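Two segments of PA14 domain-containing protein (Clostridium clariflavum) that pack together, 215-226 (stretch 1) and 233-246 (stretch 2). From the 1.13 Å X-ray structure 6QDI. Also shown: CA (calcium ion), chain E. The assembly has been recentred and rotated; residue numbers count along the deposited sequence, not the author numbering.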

# COMPACT_ATOMS: atom_id res chain seq x y z
N VAL A 215 -2.64 23.59 -3.28
CA VAL A 215 -1.69 23.40 -2.17
C VAL A 215 -1.10 22.00 -2.33
O VAL A 215 -1.83 21.07 -2.55
CB VAL A 215 -2.41 23.54 -0.80
CG1 VAL A 215 -1.50 23.16 0.34
CG2 VAL A 215 -2.90 24.99 -0.63
N PHE A 216 0.22 21.91 -2.16
CA PHE A 216 0.89 20.61 -2.13
C PHE A 216 1.22 20.22 -0.69
O PHE A 216 1.65 21.06 0.11
CB PHE A 216 2.17 20.65 -2.96
CG PHE A 216 1.92 20.93 -4.38
CD1 PHE A 216 1.63 19.90 -5.25
CD2 PHE A 216 2.00 22.19 -4.90
CE1 PHE A 216 1.40 20.12 -6.60
CE2 PHE A 216 1.75 22.43 -6.23
CZ PHE A 216 1.43 21.38 -7.09
N TYR A 217 1.02 18.94 -0.40
CA TYR A 217 1.29 18.36 0.91
C TYR A 217 2.32 17.26 0.73
O TYR A 217 2.16 16.36 -0.10
CB TYR A 217 0.05 17.76 1.53
CG TYR A 217 -1.09 18.72 1.78
CD1 TYR A 217 -1.97 19.11 0.80
CD2 TYR A 217 -1.26 19.25 3.04
CE1 TYR A 217 -3.00 20.02 1.09
CE2 TYR A 217 -2.28 20.13 3.32
CZ TYR A 217 -3.14 20.51 2.33
OH TYR A 217 -4.17 21.40 2.56
N VAL A 218 3.34 17.28 1.57
CA VAL A 218 4.32 16.19 1.61
C VAL A 218 4.27 15.60 3.01
O VAL A 218 4.56 16.29 4.01
CB VAL A 218 5.73 16.69 1.30
CG1 VAL A 218 6.75 15.59 1.41
CG2 VAL A 218 5.76 17.26 -0.10
N SER A 219 3.92 14.32 3.09
CA SER A 219 3.94 13.58 4.37
C SER A 219 5.14 12.66 4.32
O SER A 219 5.32 11.96 3.35
CB SER A 219 2.67 12.79 4.50
OG SER A 219 1.53 13.60 4.48
N TYR A 220 5.97 12.67 5.35
CA TYR A 220 7.29 12.01 5.29
C TYR A 220 7.65 11.37 6.62
O TYR A 220 7.29 11.87 7.71
CB TYR A 220 8.41 13.02 4.88
CG TYR A 220 8.48 14.25 5.76
CD1 TYR A 220 7.72 15.37 5.52
CD2 TYR A 220 9.28 14.29 6.91
CE1 TYR A 220 7.71 16.46 6.37
CE2 TYR A 220 9.30 15.41 7.73
CZ TYR A 220 8.50 16.47 7.48
OH TYR A 220 8.45 17.60 8.29
N ASP A 221 8.45 10.31 6.48
CA ASP A 221 9.17 9.72 7.61
C ASP A 221 10.51 9.35 6.96
O ASP A 221 10.54 8.37 6.20
CB ASP A 221 8.47 8.47 8.12
CG ASP A 221 9.27 7.71 9.14
OD1 ASP A 221 10.51 8.02 9.29
OD2 ASP A 221 8.71 6.81 9.79
N ASP A 222 11.59 10.13 7.13
CA ASP A 222 11.79 11.13 8.14
C ASP A 222 12.47 12.43 7.72
O ASP A 222 12.70 13.28 8.57
CB ASP A 222 12.47 10.53 9.40
CG ASP A 222 13.75 9.86 9.07
OD1 ASP A 222 14.76 10.59 8.83
OD2 ASP A 222 13.82 8.61 9.03
N GLY A 223 12.74 12.61 6.43
CA GLY A 223 13.14 13.91 5.93
C GLY A 223 12.70 14.07 4.49
O GLY A 223 12.61 13.08 3.75
N ALA A 224 12.42 15.31 4.11
CA ALA A 224 11.99 15.60 2.75
C ALA A 224 12.21 17.05 2.45
O ALA A 224 12.17 17.91 3.33
CB ALA A 224 10.53 15.25 2.53
N SER A 225 12.40 17.32 1.16
CA SER A 225 12.45 18.67 0.63
C SER A 225 11.71 18.72 -0.70
O SER A 225 11.84 17.81 -1.50
CB SER A 225 13.87 19.19 0.46
OG SER A 225 14.47 19.40 1.76
N LEU A 226 10.95 19.79 -0.89
CA LEU A 226 10.20 19.97 -2.12
C LEU A 226 10.55 21.28 -2.80
O LEU A 226 10.38 22.37 -2.22
CB LEU A 226 8.69 19.98 -1.85
CG LEU A 226 7.81 20.11 -3.08
CD1 LEU A 226 7.85 18.85 -3.95
CD2 LEU A 226 6.37 20.39 -2.68
N LEU A 233 10.19 25.12 -1.34
CA LEU A 233 8.97 25.46 -0.64
C LEU A 233 8.77 24.69 0.65
O LEU A 233 8.07 25.15 1.53
CB LEU A 233 7.72 25.33 -1.50
CG LEU A 233 7.72 26.19 -2.75
CD1 LEU A 233 6.35 26.07 -3.43
CD2 LEU A 233 8.08 27.67 -2.48
N ILE A 234 9.37 23.50 0.75
CA ILE A 234 9.36 22.68 1.96
C ILE A 234 10.77 22.24 2.19
O ILE A 234 11.35 21.56 1.34
CB ILE A 234 8.41 21.46 1.83
CG1 ILE A 234 6.97 21.88 1.64
CG2 ILE A 234 8.61 20.56 3.06
CD1 ILE A 234 5.99 20.78 1.32
N ASP A 235 11.35 22.68 3.31
CA ASP A 235 12.74 22.39 3.66
C ASP A 235 12.78 21.61 4.94
O ASP A 235 12.90 22.20 6.03
CB ASP A 235 13.53 23.71 3.77
CG ASP A 235 15.03 23.52 4.01
OD1 ASP A 235 15.51 22.39 3.99
OD2 ASP A 235 15.75 24.52 4.24
N LYS A 236 12.65 20.29 4.83
CA LYS A 236 12.51 19.42 6.00
C LYS A 236 13.53 18.27 5.93
O LYS A 236 13.29 17.19 6.46
CB LYS A 236 11.06 18.93 6.14
CG LYS A 236 10.09 20.02 6.48
CD LYS A 236 10.27 20.56 7.88
CE LYS A 236 9.35 21.74 8.09
NZ LYS A 236 9.35 22.24 9.48
N TRP A 237 14.68 18.52 5.32
CA TRP A 237 15.67 17.49 5.07
C TRP A 237 16.24 16.92 6.34
O TRP A 237 16.51 15.74 6.41
CB TRP A 237 16.79 18.05 4.20
CG TRP A 237 17.72 17.03 3.71
CD1 TRP A 237 19.07 16.94 3.93
CD2 TRP A 237 17.40 15.92 2.84
NE1 TRP A 237 19.59 15.86 3.29
CE2 TRP A 237 18.58 15.20 2.63
CE3 TRP A 237 16.22 15.44 2.26
CZ2 TRP A 237 18.63 14.06 1.84
CZ3 TRP A 237 16.28 14.30 1.47
CH2 TRP A 237 17.47 13.63 1.28
N THR A 238 16.44 17.76 7.33
CA THR A 238 16.99 17.29 8.60
C THR A 238 15.94 17.25 9.68
O THR A 238 16.30 17.22 10.87
CB THR A 238 18.16 18.16 9.06
OG1 THR A 238 17.74 19.51 9.12
CG2 THR A 238 19.31 18.02 8.08
N ALA A 239 14.65 17.23 9.31
CA ALA A 239 13.62 17.32 10.32
C ALA A 239 13.66 16.07 11.26
O ALA A 239 13.31 16.21 12.43
CB ALA A 239 12.26 17.51 9.67
N SER A 240 14.11 14.91 10.76
CA SER A 240 14.30 13.67 11.55
C SER A 240 13.02 13.46 12.36
O SER A 240 13.06 13.41 13.61
CB SER A 240 15.56 13.80 12.44
OG SER A 240 15.92 12.59 13.10
N GLU A 241 11.88 13.41 11.69
CA GLU A 241 10.58 13.24 12.34
C GLU A 241 9.59 12.63 11.35
O GLU A 241 9.78 12.62 10.13
CB GLU A 241 10.01 14.63 12.76
CG GLU A 241 9.74 15.57 11.55
CD GLU A 241 9.14 16.94 11.89
OE1 GLU A 241 8.79 17.18 13.07
OE2 GLU A 241 9.01 17.77 10.93
N ILE A 242 8.46 12.20 11.88
CA ILE A 242 7.31 11.80 11.06
C ILE A 242 6.36 12.96 11.08
O ILE A 242 5.88 13.33 12.15
CB ILE A 242 6.60 10.55 11.65
CG1 ILE A 242 7.61 9.41 11.84
CG2 ILE A 242 5.43 10.13 10.75
CD1 ILE A 242 7.13 8.27 12.71
N ASN A 243 6.11 13.60 9.93
CA ASN A 243 5.30 14.77 9.92
C ASN A 243 4.84 15.00 8.52
O ASN A 243 5.02 14.20 7.60
CB ASN A 243 6.09 15.96 10.49
CG ASN A 243 5.23 16.92 11.33
OD1 ASN A 243 4.07 17.13 11.04
ND2 ASN A 243 5.82 17.51 12.40
N THR A 244 4.07 16.06 8.42
CA THR A 244 3.56 16.51 7.16
C THR A 244 3.92 18.00 7.09
O THR A 244 4.01 18.70 8.11
CB THR A 244 2.02 16.29 6.99
OG1 THR A 244 1.62 14.90 7.02
CG2 THR A 244 1.49 16.88 5.72
N ALA A 245 4.12 18.49 5.88
CA ALA A 245 4.34 19.90 5.60
C ALA A 245 3.55 20.25 4.35
O ALA A 245 3.24 19.38 3.53
CB ALA A 245 5.83 20.17 5.38
N LYS A 246 3.27 21.53 4.17
CA LYS A 246 2.52 21.98 3.02
C LYS A 246 3.07 23.28 2.47
O LYS A 246 3.72 24.06 3.19
CB LYS A 246 1.06 22.12 3.34
CG LYS A 246 0.70 23.19 4.37
CD LYS A 246 -0.80 23.18 4.69
CE LYS A 246 -1.24 24.13 5.80
NZ LYS A 246 -0.53 25.43 5.86
CA CA E . 12.46 6.73 9.65
O HOH W 1 15.75 13.25 8.40
O HOH W 2 16.66 21.04 1.82

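What forms the apolar centre? Val218, the ring of Tyr220 and Ala245 from one strand pair meet Leu226 and Ile234 from the other. Ile234 CD1 reaches Val218 CG2 at 3.8 Å, and Ile234 CB lies 4.0 Å from Leu226 CB, so one branched side chain touches residues from both strands of the first stretch. Tyr220, chi1 p, brings its ring across the neighbouring strand: Tyr220 CE1 is 4.3 Å from Ala245 CB, and Asn243 O lies over one face. The ring lies near the backbone here, with Tyr220 CE1 4.2 Å from Ala245 N.

How does the backbone fasten the strands beneath these side chains? Both pairings are antiparallel. Val218 and Ala245 exchange two hydrogen bonds, Val218 N to Ala245 O and Ala245 N to Val218 O, each 2.9 Å; Tyr220 N to Asn243 O at 2.9 Å and Asn243 N to Tyr220 O at 3.1 Å repeat the pattern. Beyond the corner, Leu226 N donates to Ile234 O at 2.9 Å and Ala224 N to Lys236 O at 3.1 Å.

Why does a glycine follow the corner? A CB on Gly223 would lie 2.5 Å from Trp237 O, a clash. Gly223 CA also lies 3.3 Å from Lys236 O, a CA-H...O contact. Just before it, a cis peptide precedes Asp222, and Asp221 OD1 and Asp222 OD2 each bind the calcium ion CA at 2.4 Å, using carboxylates suited to a cation.

Which polar groups finish the edge? The Tyr220 hydroxyl, at the far end of its buried ring, donates from OH to Glu241 OE2 at 2.7 Å, while Asn243 ND2 steadies the same carboxylate through Glu241 OE1 at 3.1 Å. On the opposite face, Ser219 OG and Thr244 OG1 share a 2.9 Å hydrogen bond. A water bridges Ser225 and Asp235: the water O lies 2.7 Å from Ser225 OG and 2.8 Å from Asp235 OD1, to which it donates.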